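Local coordinates for protein proline dehydrogenase (Deinococcus radiodurans, PDB 4H6Q) that oxidises L-proline to (S)-1-pyrroline-5-carboxylate with FAD as cofactor and a quinone as electron acceptor, the first step in degrading proline to glutamate, at residues Gly116-Asn119 / Ala120-Ile123; Ile124-Ala127 / Lys128-Gly132; Phe151-Leu154 / Val155-Gly159. One frame throughout, in Å; residues are numbered along the deposited sequence. Where two conformers were deposited one is given.

Interaction 1. Residues Gly116-Asn119 / Ala120-Ile123; sequences GLTN and ARRI
In helix 115-129 of the beta8-alpha8 barrel, Asn119 and Arg122, three residues apart, are joined by a side-on, two-nitrogen hydrogen-bonded grip. Arg122 presents its guanidinium side-on: NE lies 3.1 Å and NH2 3.0 Å from Asn119 OD1, so two N-H groups share a single acceptor. Both bonds run in the guanidinium plane, yet the amide is turned 69° from it, and NH2 stands above the carbonyl plane while NE lies within it. A bend at chi3 (-58°) turns NE and NH2 toward Asn119, whose side chain lies alongside and points the same way. Leu117 meets Arg121, four residues on, in another way: its CD2 lies over one face of the guanidinium, off-centre, 3.6 Å from Arg121 NH2. The backbone keeps its i to i+4 bonds, such as Arg121 N to Leu117 O at 3.0 Å, with that from Arg122 N to Thr118 O weak. The two arginines serve different neighbours. Arg122 NH2 also forms a salt bridge with Asp79 of helix 71-90, and Asn119 ND2 bonds to Val104 O; Arg121 pairs with Glu157 of helix 144-158, where Leu117 packs on Gln150 and Leu154.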
ATOM      1  N   GLY A 116      -8.510 -15.495   4.200  1.00 13.84           N
ATOM      2  CA  GLY A 116      -7.883 -14.365   3.535  1.00 13.46           C
ATOM      3  C   GLY A 116      -7.844 -14.536   2.022  1.00 12.66           C
ATOM      4  O   GLY A 116      -8.138 -13.587   1.272  1.00 12.80           O
ATOM      5  N   LEU A 117      -7.468 -15.727   1.567  1.00 12.63           N
ATOM      6  CA  LEU A 117      -7.433 -15.999   0.140  1.00 13.60           C
ATOM      7  C   LEU A 117      -8.844 -15.942  -0.467  1.00 14.40           C
ATOM      8  O   LEU A 117      -9.055 -15.337  -1.527  1.00 13.81           O
ATOM      9  CB  LEU A 117      -6.800 -17.357  -0.135  1.00 14.60           C
ATOM     10  CG  LEU A 117      -6.623 -17.757  -1.616  1.00 16.56           C
ATOM     11  CD1 LEU A 117      -5.608 -16.840  -2.252  1.00 18.84           C
ATOM     12  CD2 LEU A 117      -6.133 -19.195  -1.735  1.00 18.70           C
ATOM     13  N   THR A 118      -9.832 -16.546   0.181  1.00 15.06           N
ATOM     14  CA  THR A 118     -11.136 -16.469  -0.461  0.56 14.87           C
ATOM     15  C   THR A 118     -11.721 -15.061  -0.419  1.00 13.51           C
ATOM     16  O   THR A 118     -12.329 -14.661  -1.427  1.00 14.16           O
ATOM     17  CB  THR A 118     -12.152 -17.427   0.098  0.56 15.04           C
ATOM     18  OG1 THR A 118     -12.398 -17.061   1.450  0.56 15.42           O
ATOM     19  CG2 THR A 118     -11.634 -18.849   0.058  0.56 14.53           C
ATOM     20  N   ASN A 119     -11.474 -14.268   0.621  1.00 12.13           N
ATOM     21  CA  ASN A 119     -11.959 -12.887   0.590  1.00 11.93           C
ATOM     22  C   ASN A 119     -11.174 -12.063  -0.406  1.00 11.23           C
ATOM     23  O   ASN A 119     -11.766 -11.197  -1.085  1.00 11.59           O
ATOM     24  CB  ASN A 119     -11.894 -12.257   1.990  1.00 12.29           C
ATOM     25  CG  ASN A 119     -13.086 -12.693   2.852  1.00 12.08           C
ATOM     26  OD1 ASN A 119     -14.215 -12.842   2.356  1.00 14.33           O
ATOM     27  ND2 ASN A 119     -12.848 -12.916   4.164  1.00 13.38           N
ATOM     28  N   ALA A 120      -9.853 -12.278  -0.507  1.00 11.51           N
ATOM     29  CA  ALA A 120      -9.075 -11.517  -1.498  1.00 10.85           C
ATOM     30  C   ALA A 120      -9.546 -11.803  -2.923  1.00 11.82           C
ATOM     31  O   ALA A 120      -9.592 -10.889  -3.766  1.00 11.32           O
ATOM     32  CB  ALA A 120      -7.582 -11.816  -1.372  1.00 12.88           C
ATOM     33  N   ARG A 121      -9.921 -13.040  -3.211  1.00 11.99           N
ATOM     34  CA  ARG A 121     -10.477 -13.358  -4.526  1.00 11.89           C
ATOM     35  C   ARG A 121     -11.703 -12.513  -4.838  1.00 12.05           C
ATOM     36  O   ARG A 121     -11.859 -12.000  -5.962  1.00 13.54           O
ATOM     37  CB  ARG A 121     -10.855 -14.841  -4.606  1.00 13.70           C
ATOM     38  CG  ARG A 121      -9.663 -15.762  -4.802  1.00 13.86           C
ATOM     39  CD  ARG A 121     -10.108 -17.202  -4.674  1.00 15.70           C
ATOM     40  NE  ARG A 121      -9.009 -18.087  -5.035  1.00 18.55           N
ATOM     41  CZ  ARG A 121      -8.794 -19.274  -4.491  1.00 18.72           C
ATOM     42  NH1 ARG A 121      -9.588 -19.706  -3.532  1.00 22.72           N
ATOM     43  NH2 ARG A 121      -7.760 -20.005  -4.883  1.00 21.76           N
ATOM     44  N   ARG A 122     -12.604 -12.343  -3.874  1.00 12.10           N
ATOM     45  CA  ARG A 122     -13.834 -11.566  -4.089  1.00 11.98           C
ATOM     46  C   ARG A 122     -13.511 -10.091  -4.312  1.00 11.53           C
ATOM     47  O   ARG A 122     -14.117  -9.429  -5.182  1.00 12.25           O
ATOM     48  CB  ARG A 122     -14.785 -11.701  -2.886  1.00 13.34           C
ATOM     49  CG  ARG A 122     -15.167 -13.132  -2.569  1.00 16.09           C
ATOM     50  CD  ARG A 122     -16.247 -13.175  -1.506  1.00 17.85           C
ATOM     51  NE  ARG A 122     -15.947 -12.534  -0.230  1.00 18.59           N
ATOM     52  CZ  ARG A 122     -16.607 -11.462   0.247  1.00 17.95           C
ATOM     53  NH1 ARG A 122     -17.558 -10.861  -0.452  1.00 19.18           N
ATOM     54  NH2 ARG A 122     -16.342 -11.016   1.428  1.00 15.42           N
ATOM     55  N   ILE A 123     -12.583  -9.561  -3.516  1.00 11.17           N
ATOM     56  CA  ILE A 123     -12.168  -8.176  -3.660  1.00 10.06           C
ATOM     57  C   ILE A 123     -11.513  -7.925  -5.033  1.00 10.05           C
ATOM     58  O   ILE A 123     -11.851  -6.946  -5.738  1.00 10.46           O
ATOM     59  CB  ILE A 123     -11.227  -7.791  -2.503  1.00 10.26           C
ATOM     60  CG1 ILE A 123     -12.014  -7.804  -1.157  1.00 10.79           C
ATOM     61  CG2 ILE A 123     -10.499  -6.458  -2.755  1.00 10.85           C
ATOM     62  CD1 ILE A 123     -11.091  -7.781   0.083  1.00 11.70           C
TER

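Interaction 2. Residues Ile124-Ala127 / Lys128-Gly132; sequences IAKA and KEYGG
Lys126 and Tyr130, one turn apart, lie side by side and point the same way, with Lys126 CD 3.7 Å from Tyr130 CE2. The lysine leaves the backbone with CG opposite N (chi1 -175°) and then bends at chi2 and chi3, which lays CD against the ring and brings the ammonium near the tyrosine hydroxyl. There NZ makes a salt bridge to Glu129 OE2 at 3.3 Å, its hydrogen bond weak; its stronger partner is Glu86 of helix 71-90. The same Glu86 accepts a hydrogen bond from Tyr130 OH, so one carboxylate holds both side-chain ends, and the tyrosine ring also stacks with that of His89. With an alanine here in place of Tyr130, Glu86 would probably lose its hydroxyl partner, His89 the ring stacked on it, and Lys126 CD the ring beside it. Backbone donors are met in turn: Lys128 N by Ile124 O at 2.8 Å and Glu129 N by Ala125 O at 3.0 Å. After that the helix closes in a Schellman motif. Gly131, with positive phi, is its C-prime residue; Gly132 N reaches back to Ala127 O at 2.7 Å, and Gly131 N bonds to Lys128 O at 2.9 Å. Ala127 O takes a second donor, Tyr130 N, at 3.0 Å, and the two N-H groups approach from opposite faces of its carbonyl plane. Lys128, extended throughout, sends NZ away from the turn to the carbonyl oxygen of Phe158, while the turn itself delivers the chain to strand 133-136.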
ATOM      1  N   ILE A 124     -10.572  -8.790  -5.412  1.00 10.01           N
ATOM      2  CA  ILE A 124      -9.852  -8.574  -6.662  1.00  9.99           C
ATOM      3  C   ILE A 124     -10.794  -8.763  -7.857  1.00 11.25           C
ATOM      4  O   ILE A 124     -10.719  -8.000  -8.834  1.00 12.55           O
ATOM      5  CB  ILE A 124      -8.631  -9.504  -6.779  1.00 10.15           C
ATOM      6  CG1 ILE A 124      -7.646  -9.252  -5.638  1.00  9.87           C
ATOM      7  CG2 ILE A 124      -7.955  -9.327  -8.183  1.00 12.44           C
ATOM      8  CD1 ILE A 124      -6.663 -10.405  -5.450  1.00 12.49           C
ATOM      9  N   ALA A 125     -11.694  -9.748  -7.799  1.00 11.81           N
ATOM     10  CA  ALA A 125     -12.651  -9.954  -8.894  1.00 12.66           C
ATOM     11  C   ALA A 125     -13.481  -8.684  -9.110  1.00 12.91           C
ATOM     12  O   ALA A 125     -13.732  -8.296 -10.252  1.00 15.16           O
ATOM     13  CB  ALA A 125     -13.544 -11.158  -8.579  1.00 14.33           C
ATOM     14  N   LYS A 126     -13.931  -8.042  -8.032  1.00 12.43           N
ATOM     15  CA  LYS A 126     -14.754  -6.841  -8.134  1.00 13.08           C
ATOM     16  C   LYS A 126     -13.934  -5.684  -8.703  1.00 12.48           C
ATOM     17  O   LYS A 126     -14.394  -4.970  -9.638  1.00 14.07           O
ATOM     18  CB  LYS A 126     -15.415  -6.489  -6.785  1.00 15.36           C
ATOM     19  CG  LYS A 126     -16.367  -5.322  -6.830  1.00 18.87           C
ATOM     20  CD  LYS A 126     -17.482  -5.447  -7.841  1.00 22.75           C
ATOM     21  CE  LYS A 126     -18.462  -6.516  -7.442  1.00 26.67           C
ATOM     22  NZ  LYS A 126     -19.688  -6.335  -8.234  1.00 29.01           N
ATOM     23  N   ALA A 127     -12.728  -5.460  -8.185  1.00 11.87           N
ATOM     24  CA  ALA A 127     -11.885  -4.382  -8.709  1.00 11.16           C
ATOM     25  C   ALA A 127     -11.602  -4.651 -10.195  1.00 11.50           C
ATOM     26  O   ALA A 127     -11.710  -3.722 -11.013  1.00 13.85           O
ATOM     27  CB  ALA A 127     -10.579  -4.256  -7.928  1.00 11.80           C
ATOM     28  N   LYS A 128     -11.296  -5.899 -10.569  1.00 12.51           N
ATOM     29  CA  LYS A 128     -10.981  -6.213 -11.973  1.00 14.31           C
ATOM     30  C   LYS A 128     -12.179  -5.994 -12.901  1.00 16.83           C
ATOM     31  O   LYS A 128     -12.017  -5.557 -14.054  1.00 19.10           O
ATOM     32  CB  LYS A 128     -10.516  -7.658 -12.092  1.00 15.06           C
ATOM     33  CG  LYS A 128     -10.187  -8.104 -13.528  1.00 15.85           C
ATOM     34  CD  LYS A 128      -9.515  -9.450 -13.592  1.00 16.52           C
ATOM     35  CE  LYS A 128      -9.320  -9.862 -15.034  1.00 18.06           C
ATOM     36  NZ  LYS A 128      -8.565 -11.160 -15.092  1.00 19.31           N
ATOM     37  N   GLU A 129     -13.402  -6.243 -12.430  1.00 16.99           N
ATOM     38  CA  GLU A 129     -14.586  -5.973 -13.258  1.00 18.54           C
ATOM     39  C   GLU A 129     -14.592  -4.525 -13.736  1.00 17.98           C
ATOM     40  O   GLU A 129     -15.132  -4.193 -14.833  1.00 20.83           O
ATOM     41  CB  GLU A 129     -15.834  -6.221 -12.425  1.00 22.24           C
ATOM     42  CG  GLU A 129     -17.118  -6.110 -13.189  1.00 26.18           C
ATOM     43  CD  GLU A 129     -18.332  -6.352 -12.314  1.00 31.47           C
ATOM     44  OE1 GLU A 129     -19.449  -6.052 -12.809  1.00 35.63           O
ATOM     45  OE2 GLU A 129     -18.157  -6.835 -11.161  1.00 34.23           O
ATOM     46  N   TYR A 130     -14.059  -3.654 -12.895  1.00 14.64           N
ATOM     47  CA  TYR A 130     -14.098  -2.230 -13.172  1.00 16.38           C
ATOM     48  C   TYR A 130     -12.738  -1.731 -13.651  1.00 19.23           C
ATOM     49  O   TYR A 130     -12.444  -0.536 -13.573  1.00 21.57           O
ATOM     50  CB  TYR A 130     -14.566  -1.451 -11.933  1.00 16.42           C
ATOM     51  CG  TYR A 130     -15.949  -1.858 -11.428  1.00 14.59           C
ATOM     52  CD1 TYR A 130     -16.981  -2.217 -12.311  1.00 16.78           C
ATOM     53  CD2 TYR A 130     -16.232  -1.876 -10.052  1.00 15.52           C
ATOM     54  CE1 TYR A 130     -18.215  -2.558 -11.847  1.00 16.20           C
ATOM     55  CE2 TYR A 130     -17.486  -2.219  -9.592  1.00 15.45           C
ATOM     56  CZ  TYR A 130     -18.473  -2.571 -10.488  1.00 16.58           C
ATOM     57  OH  TYR A 130     -19.724  -2.899 -10.035  1.00 18.33           O
ATOM     58  N   GLY A 131     -11.904  -2.668 -14.097  1.00 19.57           N
ATOM     59  CA  GLY A 131     -10.596  -2.350 -14.667  1.00 22.11           C
ATOM     60  C   GLY A 131      -9.578  -1.925 -13.623  1.00 22.81           C
ATOM     61  O   GLY A 131      -8.552  -1.324 -13.937  1.00 28.77           O
ATOM     62  N   GLY A 132      -9.874  -2.230 -12.358  1.00 17.48           N
ATOM     63  CA  GLY A 132      -9.058  -1.796 -11.225  1.00 16.48           C
ATOM     64  C   GLY A 132      -7.925  -2.697 -10.794  1.00 15.13           C
ATOM     65  O   GLY A 132      -7.505  -3.655 -11.510  1.00 19.06           O
TER

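Interaction 3. Residues Phe151-Leu154 / Val155-Gly159; sequences FRTL and VGEFG
Val155 meets Phe151 one turn back on helix 144-158, and its side chain can be followed outward. CB lies 3.6 Å from Phe151 O, the acceptor of Val155's own N-H. From CB the chain forks: CG1 is the branch opposite the backbone N (chi1 167°), while CG2, opposite the carbonyl carbon, swings over the Phe151 ring and also lies 3.4 Å from Phe151 O. CG2 sits 3.7 Å from the ring centroid and 23° off the normal, a CH-pi contact over the face, displaced from the centre toward the rim at CE1 and CZ. Around this pair the helix makes the crossover of a beta-alpha-beta unit, from strand 133-136 to strand 163-168, within the barrel. Phe151 accordingly touches Leu136 of the first strand and Thr165 of the second, and Val155 touches Val163 and, in a loop, Leu184. A second pair occupies another side of the helix. Leu154 and Phe158 run side by side, Leu154 CD2 lying 3.8 Å from Phe158 CE2, and both lean on Ile124 of helix 115-129. The Phe158 ring also brings an edge to the backbone, with CD2 3.5 Å from Leu154 O, the same oxygen that receives Phe158 N at 2.9 Å. Glu157 lies alongside Thr153: its OE2 is 3.5 Å from Thr153 CG2, while OE1 goes to Arg121. Thr153 OG1 is hydrogen-bonded to Glu149 O, one turn back. At the C-terminal end, Gly159 leaves helical angles with positive phi, its N-H still bonded to Val155 O.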
ATOM      1  N   PHE A 151      -0.033 -14.238  -3.129  1.00 12.05           N
ATOM      2  CA  PHE A 151       0.181 -13.338  -4.276  1.00 11.81           C
ATOM      3  C   PHE A 151       0.397 -14.115  -5.574  1.00 11.49           C
ATOM      4  O   PHE A 151      -0.266 -13.838  -6.598  1.00 12.06           O
ATOM      5  CB  PHE A 151       1.347 -12.395  -4.016  1.00 11.87           C
ATOM      6  CG  PHE A 151       1.668 -11.530  -5.184  1.00 11.06           C
ATOM      7  CD1 PHE A 151       0.746 -10.566  -5.642  1.00 11.53           C
ATOM      8  CD2 PHE A 151       2.893 -11.647  -5.823  1.00 11.35           C
ATOM      9  CE1 PHE A 151       1.045  -9.779  -6.746  1.00 11.68           C
ATOM     10  CE2 PHE A 151       3.193 -10.837  -6.934  1.00 12.40           C
ATOM     11  CZ  PHE A 151       2.275  -9.881  -7.388  1.00 11.59           C
ATOM     12  N   ARG A 152       1.274 -15.118  -5.554  1.00 12.16           N
ATOM     13  CA  ARG A 152       1.526 -15.910  -6.765  1.00 13.11           C
ATOM     14  C   ARG A 152       0.244 -16.612  -7.217  1.00 13.50           C
ATOM     15  O   ARG A 152      -0.093 -16.592  -8.417  1.00 14.74           O
ATOM     16  CB  ARG A 152       2.654 -16.912  -6.487  1.00 13.76           C
ATOM     17  CG  ARG A 152       2.917 -17.872  -7.630  1.00 14.32           C
ATOM     18  CD  ARG A 152       4.162 -18.744  -7.382  1.00 15.01           C
ATOM     19  NE  ARG A 152       5.400 -17.968  -7.464  1.00 15.38           N
ATOM     20  CZ  ARG A 152       6.040 -17.669  -8.596  1.00 15.39           C
ATOM     21  NH1 ARG A 152       5.564 -18.083  -9.779  1.00 16.23           N
ATOM     22  NH2 ARG A 152       7.180 -16.955  -8.566  1.00 16.00           N
ATOM     23  N   THR A 153      -0.502 -17.208  -6.277  1.00 14.08           N
ATOM     24  CA  THR A 153      -1.786 -17.816  -6.634  1.00 14.60           C
ATOM     25  C   THR A 153      -2.745 -16.795  -7.307  1.00 14.21           C
ATOM     26  O   THR A 153      -3.372 -17.080  -8.336  1.00 14.41           O
ATOM     27  CB  THR A 153      -2.449 -18.418  -5.389  1.00 14.61           C
ATOM     28  OG1 THR A 153      -1.607 -19.455  -4.893  1.00 16.32           O
ATOM     29  CG2 THR A 153      -3.859 -18.965  -5.676  1.00 16.75           C
ATOM     30  N   LEU A 154      -2.848 -15.610  -6.719  1.00 12.77           N
ATOM     31  CA  LEU A 154      -3.800 -14.617  -7.170  1.00 12.80           C
ATOM     32  C   LEU A 154      -3.394 -14.023  -8.514  1.00 12.36           C
ATOM     33  O   LEU A 154      -4.275 -13.719  -9.352  1.00 13.36           O
ATOM     34  CB  LEU A 154      -4.004 -13.510  -6.124  1.00 12.46           C
ATOM     35  CG  LEU A 154      -4.718 -14.041  -4.874  1.00 12.13           C
ATOM     36  CD1 LEU A 154      -4.487 -13.096  -3.691  1.00 12.41           C
ATOM     37  CD2 LEU A 154      -6.233 -14.272  -5.140  1.00 13.61           C
ATOM     38  N   VAL A 155      -2.099 -13.835  -8.751  1.00 12.45           N
ATOM     39  CA  VAL A 155      -1.644 -13.407 -10.086  1.00 12.97           C
ATOM     40  C   VAL A 155      -2.073 -14.438 -11.140  1.00 13.80           C
ATOM     41  O   VAL A 155      -2.564 -14.082 -12.236  1.00 15.02           O
ATOM     42  CB  VAL A 155      -0.107 -13.202 -10.136  1.00 14.13           C
ATOM     43  CG1 VAL A 155       0.414 -13.071 -11.596  1.00 15.84           C
ATOM     44  CG2 VAL A 155       0.279 -11.977  -9.343  1.00 13.51           C
ATOM     45  N   GLY A 156      -1.943 -15.724 -10.824  1.00 14.69           N
ATOM     46  CA  GLY A 156      -2.384 -16.775 -11.717  1.00 16.77           C
ATOM     47  C   GLY A 156      -3.863 -16.717 -12.055  1.00 16.54           C
ATOM     48  O   GLY A 156      -4.267 -16.988 -13.194  1.00 19.75           O
ATOM     49  N   GLU A 157      -4.674 -16.345 -11.061  1.00 15.36           N
ATOM     50  CA  GLU A 157      -6.125 -16.260 -11.244  1.00 15.71           C
ATOM     51  C   GLU A 157      -6.666 -14.988 -11.908  1.00 15.84           C
ATOM     52  O   GLU A 157      -7.630 -15.058 -12.684  1.00 20.47           O
ATOM     53  CB  GLU A 157      -6.835 -16.520  -9.913  1.00 17.04           C
ATOM     54  CG  GLU A 157      -6.560 -17.892  -9.397  1.00 17.65           C
ATOM     55  CD  GLU A 157      -7.088 -18.135  -8.016  1.00 19.87           C
ATOM     56  OE1 GLU A 157      -7.748 -17.244  -7.414  1.00 21.19           O
ATOM     57  OE2 GLU A 157      -6.834 -19.262  -7.537  1.00 20.77           O
ATOM     58  N   PHE A 158      -6.020 -13.861 -11.672  1.00 14.53           N
ATOM     59  CA  PHE A 158      -6.543 -12.552 -12.067  1.00 13.61           C
ATOM     60  C   PHE A 158      -5.645 -11.739 -12.957  1.00 13.54           C
ATOM     61  O   PHE A 158      -6.143 -10.821 -13.590  1.00 15.69           O
ATOM     62  CB  PHE A 158      -6.863 -11.708 -10.779  1.00 13.67           C
ATOM     63  CG  PHE A 158      -7.937 -12.329  -9.935  1.00 13.91           C
ATOM     64  CD1 PHE A 158      -9.282 -12.275 -10.338  1.00 14.26           C
ATOM     65  CD2 PHE A 158      -7.608 -13.023  -8.782  1.00 13.30           C
ATOM     66  CE1 PHE A 158     -10.288 -12.885  -9.585  1.00 15.34           C
ATOM     67  CE2 PHE A 158      -8.598 -13.643  -8.027  1.00 14.35           C
ATOM     68  CZ  PHE A 158      -9.937 -13.595  -8.422  1.00 14.48           C
ATOM     69  N   GLY A 159      -4.343 -12.070 -13.018  1.00 13.74           N
ATOM     70  CA  GLY A 159      -3.412 -11.376 -13.891  1.00 14.07           C
ATOM     71  C   GLY A 159      -2.590 -10.329 -13.153  1.00 13.11           C
ATOM     72  O   GLY A 159      -3.096  -9.626 -12.242  1.00 13.73           O
TER

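Interactions 1 and 2 are successive parts of helix 115-129, their centres 12 Å apart, and interaction 3 lies on the next barrel helix, 144-158, about 11 and 13 Å from them, centre to centre. The two helices meet through a salt bridge and apolar packing: Arg121 NE to Glu157 OE1 at 2.8 Å ties interaction 1 to interaction 3, and Ile124 CG2 packs 3.5 Å from Phe158 CG between interactions 2 and 3. All three contacts belong to the outer helical layer. Ile123 of interaction 1 has its side chain about 10 Å from that of Lys100, which binds substrate; Phe151 of interaction 3 has its side chain about 12 Å from the bound FAD; interaction 2 lies away from these sites.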